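Local coordinates for protein acetylxylan esterase A (Aspergillus awamori, PDB 5X6S) that removes acetyl side groups from the backbone of acetylated xylan, acting as a secreted serine esterase of the alpha/beta-hydrolase fold in the breakdown of plant polysaccharides, at residues A[63-68]-A[100-105]; A[69-74]-A[155-160]; A[82-87]-A[125-130]. All coordinates share one frame; numbering follows the deposited sequence.

Contact 1. Residues A[63-68]-A[100-105]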
loop_
_atom_site.group_PDB
_atom_site.type_symbol
_atom_site.label_atom_id
_atom_site.label_comp_id
_atom_site.label_asym_id
_atom_site.label_seq_id
_atom_site.Cartn_x
_atom_site.Cartn_y
_atom_site.Cartn_z
ATOM N N ILE A 63 5.457 3.866 -15.786
ATOM C CA ILE A 63 4.885 5.139 -16.193
ATOM C C ILE A 63 5.535 6.219 -15.306
ATOM O O ILE A 63 5.755 5.976 -14.126
ATOM C CB ILE A 63 3.343 5.143 -15.998
ATOM C CG1 ILE A 63 2.721 4.148 -16.999
ATOM C CG2 ILE A 63 2.728 6.547 -16.158
ATOM C CD1 ILE A 63 1.263 3.845 -16.757
ATOM N N VAL A 64 5.824 7.374 -15.864
ATOM C CA VAL A 64 6.295 8.527 -15.052
ATOM C C VAL A 64 5.249 9.596 -14.890
ATOM O O VAL A 64 4.595 9.965 -15.876
ATOM C CB VAL A 64 7.592 9.210 -15.632
ATOM C CG1 VAL A 64 8.264 10.092 -14.534
ATOM C CG2 VAL A 64 8.555 8.191 -16.209
ATOM N N ILE A 65 5.039 10.072 -13.664
ATOM C CA ILE A 65 4.093 11.158 -13.386
ATOM C C ILE A 65 4.905 12.370 -13.016
ATOM O O ILE A 65 5.784 12.271 -12.172
ATOM C CB ILE A 65 3.118 10.862 -12.216
ATOM C CG1 ILE A 65 2.220 9.666 -12.550
ATOM C CG2 ILE A 65 2.291 12.124 -11.897
ATOM C CD1 ILE A 65 1.450 9.131 -11.310
ATOM N N TYR A 66 4.617 13.504 -13.667
ATOM C CA TYR A 66 5.350 14.747 -13.441
ATOM C C TYR A 66 4.350 15.769 -12.954
ATOM O O TYR A 66 3.672 16.413 -13.781
ATOM C CB TYR A 66 6.051 15.234 -14.761
ATOM C CG TYR A 66 7.019 14.263 -15.396
ATOM C CD1 TYR A 66 8.377 14.208 -15.004
ATOM C CD2 TYR A 66 6.602 13.400 -16.409
ATOM C CE1 TYR A 66 9.280 13.347 -15.609
ATOM C CE2 TYR A 66 7.499 12.527 -17.016
ATOM C CZ TYR A 66 8.810 12.464 -16.614
ATOM O OH TYR A 66 9.642 11.565 -17.230
ATOM N N PRO A 67 4.204 15.935 -11.620
ATOM C CA PRO A 67 3.277 16.962 -11.122
ATOM C C PRO A 67 3.843 18.337 -11.459
ATOM O O PRO A 67 5.033 18.454 -11.653
ATOM C CB PRO A 67 3.287 16.749 -9.586
ATOM C CG PRO A 67 3.779 15.317 -9.401
ATOM C CD PRO A 67 4.837 15.208 -10.508
ATOM N N SER A 68 2.958 19.341 -11.571
ATOM C CA SER A 68 3.374 20.678 -12.010
ATOM C C SER A 68 2.804 21.740 -11.081
ATOM O O SER A 68 1.599 21.890 -10.957
ATOM C CB SER A 68 2.915 20.935 -13.429
ATOM O OG SER A 68 3.811 21.786 -14.041
ATOM N N THR A 100 -3.198 7.464 -7.762
ATOM C CA THR A 100 -4.256 6.482 -7.729
ATOM C C THR A 100 -4.989 6.422 -9.059
ATOM O O THR A 100 -5.395 5.330 -9.481
ATOM C CB THR A 100 -5.224 6.725 -6.563
ATOM O OG1 THR A 100 -5.887 7.982 -6.765
ATOM C CG2 THR A 100 -4.462 6.666 -5.187
ATOM N N TRP A 101 -5.119 7.568 -9.732
ATOM C CA TRP A 101 -5.745 7.648 -11.066
ATOM C C TRP A 101 -4.937 6.799 -12.054
ATOM O O TRP A 101 -5.516 6.032 -12.830
ATOM C CB TRP A 101 -5.812 9.082 -11.585
ATOM C CG TRP A 101 -6.497 9.233 -12.912
ATOM C CD1 TRP A 101 -7.854 9.376 -13.154
ATOM C CD2 TRP A 101 -5.876 9.162 -14.184
ATOM N NE1 TRP A 101 -8.087 9.443 -14.492
ATOM C CE2 TRP A 101 -6.895 9.324 -15.158
ATOM C CE3 TRP A 101 -4.556 8.996 -14.605
ATOM C CZ2 TRP A 101 -6.622 9.319 -16.520
ATOM C CZ3 TRP A 101 -4.287 9.014 -15.938
ATOM C CH2 TRP A 101 -5.324 9.149 -16.892
ATOM N N THR A 102 -3.613 6.927 -11.994
ATOM C CA THR A 102 -2.725 6.249 -12.919
ATOM C C THR A 102 -2.730 4.723 -12.648
ATOM O O THR A 102 -2.747 3.911 -13.614
ATOM C CB THR A 102 -1.285 6.801 -12.802
ATOM O OG1 THR A 102 -1.299 8.214 -13.074
ATOM C CG2 THR A 102 -0.311 6.092 -13.762
ATOM N N ILE A 103 -2.757 4.342 -11.365
ATOM C CA ILE A 103 -2.843 2.909 -11.005
ATOM C C ILE A 103 -4.042 2.294 -11.699
ATOM O O ILE A 103 -3.924 1.254 -12.421
ATOM C CB ILE A 103 -2.902 2.650 -9.492
ATOM C CG1 ILE A 103 -1.530 2.989 -8.848
ATOM C CG2 ILE A 103 -3.272 1.164 -9.238
ATOM C CD1 ILE A 103 -1.558 3.120 -7.329
ATOM N N SER A 104 -5.203 2.901 -11.506
ATOM C CA SER A 104 -6.403 2.344 -12.125
ATOM C C SER A 104 -6.430 2.460 -13.641
ATOM O O SER A 104 -6.770 1.489 -14.340
ATOM C CB SER A 104 -7.645 2.976 -11.525
ATOM O OG SER A 104 -8.782 2.448 -12.171
ATOM N N LYS A 105 -6.082 3.619 -14.186
ATOM C CA LYS A 105 -6.211 3.816 -15.630
ATOM C C LYS A 105 -5.313 2.856 -16.427
ATOM O O LYS A 105 -5.731 2.319 -17.482
ATOM C CB LYS A 105 -5.966 5.259 -16.043
ATOM C CG LYS A 105 -5.935 5.497 -17.557
ATOM C CD LYS A 105 -7.319 5.801 -18.140
ATOM C CE LYS A 105 -7.238 6.111 -19.657
ATOM N NZ LYS A 105 -6.507 7.390 -19.952
#

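Contact 2. Residues A[69-74]-A[155-160]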
loop_
_atom_site.group_PDB
_atom_site.type_symbol
_atom_site.label_atom_id
_atom_site.label_comp_id
_atom_site.label_asym_id
_atom_site.label_seq_id
_atom_site.Cartn_x
_atom_site.Cartn_y
_atom_site.Cartn_z
ATOM N N SER A 69 3.677 22.481 -10.436
ATOM C CA SER A 69 3.263 23.447 -9.426
ATOM C C SER A 69 2.324 24.492 -10.017
ATOM O O SER A 69 2.555 24.972 -11.139
ATOM C CB SER A 69 4.442 24.153 -8.797
ATOM O OG SER A 69 3.972 25.128 -7.884
ATOM N N PRO A 70 1.249 24.813 -9.275
ATOM C CA PRO A 70 0.331 25.835 -9.734
ATOM C C PRO A 70 0.800 27.250 -9.395
ATOM O O PRO A 70 0.114 28.218 -9.798
ATOM C CB PRO A 70 -0.943 25.543 -8.937
ATOM C CG PRO A 70 -0.410 25.000 -7.623
ATOM C CD PRO A 70 0.815 24.197 -7.997
ATOM N N TYR A 71 1.887 27.392 -8.641
ATOM C CA TYR A 71 2.215 28.710 -8.081
ATOM C C TYR A 71 3.195 29.540 -8.892
ATOM O O TYR A 71 4.110 29.060 -9.587
ATOM C CB TYR A 71 2.696 28.618 -6.632
ATOM C CG TYR A 71 1.735 27.854 -5.744
ATOM C CD1 TYR A 71 0.472 28.364 -5.456
ATOM C CD2 TYR A 71 2.085 26.587 -5.201
ATOM C CE1 TYR A 71 -0.426 27.647 -4.659
ATOM C CE2 TYR A 71 1.193 25.868 -4.416
ATOM C CZ TYR A 71 -0.063 26.394 -4.148
ATOM O OH TYR A 71 -0.974 25.710 -3.388
ATOM N N SER A 72 3.006 30.845 -8.774
ATOM C CA SER A 72 3.972 31.782 -9.320
ATOM C C SER A 72 5.348 31.488 -8.679
ATOM O O SER A 72 5.466 31.392 -7.471
ATOM C CB SER A 72 3.508 33.219 -8.996
ATOM O OG SER A 72 4.381 34.092 -9.653
ATOM N N GLY A 73 6.376 31.326 -9.499
ATOM C CA GLY A 73 7.688 31.061 -8.949
ATOM C C GLY A 73 8.014 29.571 -9.028
ATOM O O GLY A 73 9.188 29.166 -8.914
ATOM N N GLY A 74 6.967 28.763 -9.224
ATOM C CA GLY A 74 7.105 27.339 -9.508
ATOM C C GLY A 74 7.569 26.444 -8.361
ATOM O O GLY A 74 7.838 25.258 -8.586
ATOM N N ASN A 155 0.561 29.326 8.645
ATOM C CA ASN A 155 -0.206 28.527 7.680
ATOM C C ASN A 155 -0.156 29.107 6.258
ATOM O O ASN A 155 -1.137 29.075 5.535
ATOM C CB ASN A 155 -1.650 28.387 8.226
ATOM C CG ASN A 155 -2.418 27.215 7.645
ATOM O OD1 ASN A 155 -1.884 26.410 6.911
ATOM N ND2 ASN A 155 -3.688 27.104 8.029
ATOM N N GLN A 156 0.994 29.654 5.849
ATOM C CA GLN A 156 1.154 30.185 4.505
ATOM C C GLN A 156 1.276 29.017 3.510
ATOM O O GLN A 156 1.859 27.966 3.841
ATOM C CB GLN A 156 2.386 31.105 4.360
ATOM C CG GLN A 156 2.309 32.455 5.125
ATOM C CD GLN A 156 1.019 33.262 4.841
ATOM O OE1 GLN A 156 0.111 33.339 5.691
ATOM N NE2 GLN A 156 0.938 33.861 3.655
ATOM N N VAL A 157 0.699 29.208 2.334
ATOM C CA VAL A 157 0.795 28.246 1.253
ATOM C C VAL A 157 2.045 28.574 0.425
ATOM O O VAL A 157 2.241 29.710 -0.020
ATOM C CB VAL A 157 -0.471 28.333 0.377
ATOM C CG1 VAL A 157 -0.278 27.620 -0.948
ATOM C CG2 VAL A 157 -1.701 27.854 1.150
ATOM N N ASP A 158 2.915 27.597 0.225
ATOM C CA ASP A 158 4.093 27.810 -0.623
ATOM C C ASP A 158 5.001 28.911 -0.028
ATOM O O ASP A 158 5.571 29.707 -0.769
ATOM C CB ASP A 158 3.668 28.165 -2.052
ATOM C CG ASP A 158 4.839 28.262 -3.031
ATOM O OD1 ASP A 158 5.885 27.605 -2.827
ATOM O OD2 ASP A 158 4.672 28.994 -4.038
ATOM N N GLY A 159 5.145 28.899 1.299
ATOM C CA GLY A 159 5.998 29.875 1.994
ATOM C C GLY A 159 7.402 29.321 2.116
ATOM O O GLY A 159 7.590 28.176 2.541
ATOM N N TRP A 160 8.393 30.125 1.722
ATOM C CA TRP A 160 9.809 29.748 1.902
ATOM C C TRP A 160 10.186 29.966 3.367
ATOM O O TRP A 160 9.943 31.033 3.895
ATOM C CB TRP A 160 10.721 30.604 0.980
ATOM C CG TRP A 160 12.187 30.139 0.957
ATOM C CD1 TRP A 160 13.222 30.578 1.777
ATOM C CD2 TRP A 160 12.785 29.189 0.066
ATOM N NE1 TRP A 160 14.388 29.928 1.467
ATOM C CE2 TRP A 160 14.161 29.087 0.414
ATOM C CE3 TRP A 160 12.296 28.399 -0.975
ATOM C CZ2 TRP A 160 15.040 28.246 -0.262
ATOM C CZ3 TRP A 160 13.155 27.554 -1.628
ATOM C CH2 TRP A 160 14.519 27.476 -1.271
HETATM O O HOH W 1 6.701 29.506 -5.920
#

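Contact 3. Residues A[82-87]-A[125-130]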
loop_
_atom_site.group_PDB
_atom_site.type_symbol
_atom_site.label_atom_id
_atom_site.label_comp_id
_atom_site.label_asym_id
_atom_site.label_seq_id
_atom_site.Cartn_x
_atom_site.Cartn_y
_atom_site.Cartn_z
ATOM N N ALA A 82 -2.634 22.218 5.078
ATOM C CA ALA A 82 -3.258 21.441 4.038
ATOM C C ALA A 82 -2.286 20.489 3.347
ATOM O O ALA A 82 -2.622 19.330 3.099
ATOM C CB ALA A 82 -3.936 22.361 3.019
ATOM N N THR A 83 -1.084 20.980 3.018
ATOM C CA THR A 83 -0.107 20.162 2.302
ATOM C C THR A 83 0.606 19.195 3.254
ATOM O O THR A 83 1.121 18.167 2.817
ATOM C CB THR A 83 0.883 21.035 1.517
ATOM O OG1 THR A 83 1.463 20.270 0.434
ATOM C CG2 THR A 83 2.005 21.569 2.418
ATOM N N LEU A 84 0.666 19.556 4.547
ATOM C CA LEU A 84 1.351 18.785 5.569
ATOM C C LEU A 84 0.442 17.839 6.368
ATOM O O LEU A 84 0.818 17.335 7.431
ATOM C CB LEU A 84 2.155 19.727 6.530
ATOM C CG LEU A 84 3.286 20.533 5.864
ATOM C CD1 LEU A 84 3.955 21.455 6.876
ATOM C CD2 LEU A 84 4.347 19.627 5.162
ATOM N N THR A 85 -0.744 17.564 5.850
ATOM C CA THR A 85 -1.617 16.609 6.529
ATOM C C THR A 85 -2.182 15.611 5.523
ATOM O O THR A 85 -2.621 16.002 4.442
ATOM C CB THR A 85 -2.729 17.335 7.320
ATOM O OG1 THR A 85 -3.398 18.225 6.457
ATOM C CG2 THR A 85 -2.146 18.219 8.419
ATOM N N HIS A 86 -2.179 14.336 5.893
ATOM C CA HIS A 86 -2.860 13.271 5.117
ATOM C C HIS A 86 -4.306 13.745 4.890
ATOM O O HIS A 86 -5.008 14.116 5.870
ATOM C CB HIS A 86 -2.870 11.955 5.932
ATOM C CG HIS A 86 -3.549 10.797 5.267
ATOM N ND1 HIS A 86 -2.999 10.114 4.195
ATOM C CD2 HIS A 86 -4.710 10.162 5.556
ATOM C CE1 HIS A 86 -3.791 9.117 3.854
ATOM N NE2 HIS A 86 -4.834 9.122 4.664
ATOM N N ASN A 87 -4.740 13.741 3.641
ATOM C CA ASN A 87 -6.077 14.168 3.265
ATOM C C ASN A 87 -6.371 15.655 3.601
ATOM O O ASN A 87 -7.520 16.073 3.673
ATOM C CB ASN A 87 -7.133 13.199 3.877
ATOM C CG ASN A 87 -7.069 11.804 3.289
ATOM O OD1 ASN A 87 -6.508 11.603 2.227
ATOM N ND2 ASN A 87 -7.612 10.838 3.990
ATOM N N THR A 125 9.092 15.543 -1.907
ATOM C CA THR A 125 9.260 14.108 -1.792
ATOM C C THR A 125 9.157 13.649 -0.333
ATOM O O THR A 125 8.483 12.654 -0.029
ATOM C CB THR A 125 10.585 13.640 -2.486
ATOM O OG1 THR A 125 10.468 13.915 -3.881
ATOM C CG2 THR A 125 10.824 12.168 -2.331
ATOM N N ASN A 126 9.823 14.359 0.571
ATOM C CA ASN A 126 9.758 14.039 1.981
ATOM C C ASN A 126 8.356 14.203 2.478
ATOM O O ASN A 126 7.895 13.398 3.215
ATOM C CB ASN A 126 10.702 14.853 2.826
ATOM C CG ASN A 126 12.132 14.358 2.734
ATOM O OD1 ASN A 126 12.423 13.191 2.811
ATOM N ND2 ASN A 126 12.992 15.268 2.500
ATOM N N VAL A 127 7.691 15.241 2.048
ATOM C CA VAL A 127 6.286 15.507 2.457
ATOM C C VAL A 127 5.365 14.365 2.000
ATOM O O VAL A 127 4.504 13.863 2.781
ATOM C CB VAL A 127 5.794 16.887 1.996
ATOM C CG1 VAL A 127 4.278 17.051 2.219
ATOM C CG2 VAL A 127 6.517 18.007 2.748
ATOM N N MET A 128 5.540 13.918 0.761
ATOM C CA MET A 128 4.710 12.803 0.213
ATOM C C MET A 128 4.926 11.523 1.005
ATOM O O MET A 128 3.995 10.770 1.253
ATOM C CB MET A 128 5.041 12.523 -1.252
ATOM C CG MET A 128 4.608 13.629 -2.260
ATOM S SD MET A 128 2.847 14.072 -2.145
ATOM C CE MET A 128 2.112 12.438 -2.379
ATOM N N ALA A 129 6.175 11.249 1.375
ATOM C CA ALA A 129 6.479 10.071 2.185
ATOM C C ALA A 129 5.725 10.105 3.537
ATOM O O ALA A 129 5.295 9.083 4.030
ATOM C CB ALA A 129 7.979 9.953 2.406
ATOM N N ALA A 130 5.639 11.271 4.136
ATOM C CA ALA A 130 5.011 11.479 5.442
ATOM C C ALA A 130 3.492 11.573 5.387
ATOM O O ALA A 130 2.807 11.131 6.326
ATOM C CB ALA A 130 5.560 12.739 6.053
#

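Contact 1. Residues A[63-68]-A[100-105]
The hydroxyl oxygen of Thr102 meets partners of two kinds: it is hydrogen-bonded to the backbone carbonyl of Met98, one turn earlier in its own helix, and it is also touched by Ile65, whose CD1 lies 3.4 Å from Thr102 OG1. Ile65 CG1 follows at 3.8 Å from the same oxygen. The other branch of the threonine serves the neighbouring isoleucine, with Thr102 CG2 lying 3.9 Å from Ile63 CG2 and 4.1 Å from Ile63 CD1. A single beta-branched residue thus reaches tip to tip toward two side chains of strand 63-68. Its first torsion, -59°, turns OG1 to the side of the backbone N and sends CG2 anti to that nitrogen, dividing the two branches between the isoleucines. Ile65 has an extended outer chain (chi2 167°), which carries its terminal methyl outward from the sheet to the helix. Ile63 and Ile65, two positions apart on the strand, face helix 91-106 together, while Val64 points the other way, onto helix 53-60. Tyr106 and Met98 extend the packing over Ile63 and Ile65, and residues of a second subunit pack against Thr100, Trp101, Ile103 and Ser104. No hydrogen bond joins the two segments. Because its helix satisfies the hydroxyl, Thr102 can be buried among aliphatic groups, and strand and helix are held here by fit and dispersion.

Contact 2. Residues A[69-74]-A[155-160]
Tyr71, which carries most of the contact with Val157 and Asp158, is prepared by Ser69: the serine OG accepts from Tyr71 N at 3.2 Å in a nearly straight bond (171°), forming an ST turn. Pro70 comes next and lays its CG over the centre of one face of the tyrosine ring. The opposite face receives Asp158, whose CB makes a CH-pi contact 4.2 Å from the Tyr71 ring centroid. With its CG anti to the backbone N (chi1 -174°), Asp158 slides its carboxylate past the tyrosine in the reverse direction, the two planes only 26° apart, until OD2 is 3.3 Å from Tyr71 CB. At the far end of the ring Val157 crosses at about a right angle, its CG1 3.2 Å from Tyr71 OH; that hydroxyl has a weak hydrogen bond to Asn91. Ser72 contributes through its carbonyl: a water donates to Ser72 O at 2.7 Å and to Asp158 OD2 at 2.8 Å, bridging the loops. Gly73 and Gly74 complete a type II turn begun by Tyr71. Both have positive phi, a backbone conformation that glycine adopts readily. The Asp158 side chain lies about 11 Å from that of Ser119, the probable nucleophile, an arrangement in keeping with the alpha/beta-hydrolase fold, where loops leaving the C-terminal ends of parallel strands surround the active site.

Contact 3. Residues A[82-87]-A[125-130]
Irregular segment 82-87 comes closest to helix segment 125-130 where Leu84 CA stands 6.7 Å from Val127 CA, near enough for a valine and a leucine to meet. Val127 points toward the loop and divides its two methyls. Its CG1, placed anti to the backbone N (chi1 171°), lies 3.4 Å from the carbonyl oxygen of Thr83, while CG2, beside the backbone N, meets Leu84 CD2 at 3.6 Å. Leu84 CD2 is also 3.9 Å from Val127 CG1, so one leucine methyl touches both branches of the valine. The two side chains cross at about a right angle. With Leu84 CD1 extended along the chain (chi2 177°), the other branch, CD2, is the one turned to the valine, and the end of Leu84 comes nearer to the helix than its first bond suggests. The compact, branched valine suits this place because its two methyls fit against a backbone carbonyl and a leucine methyl that lie side by side. Thr83 O is not left to the valine alone, since Ser92 OG hydrogen-bonds to it, and Thr83 OG1 is paired with the carbonyl of Asp77. Farther along, His86 ND1 is hydrogen-bonded to the carbonyl of Thr131, and its NE2 to Asp109 of the second subunit. The loop therefore lies against helix 120-131, which follows Ser119; Ser92 of helix 91-106 also packs on Val127, while Thr125 and Asn126 rest on strand 138-142.

In the fold
Following the chain from the N terminus, the first segment to take part is strand 63-68, and contact 1 closes a loop of 31 residues by bringing helix 91-106 back onto that strand. The chain between them supplies the first segments of both other contacts. Contact 2 joins 69-74, just beyond the strand, to the loop following strand 138-142, spanning 80 residues. Contact 3, nested within that span, joins 82-87 to helix 120-131. Contact 1 crosses both, its helix segment lying between the two segments of each. Together they tie strand 63-68 to helix 91-106, and the long excursion between them to the helix after the probable nucleophile and to a surface loop farther along the sheet.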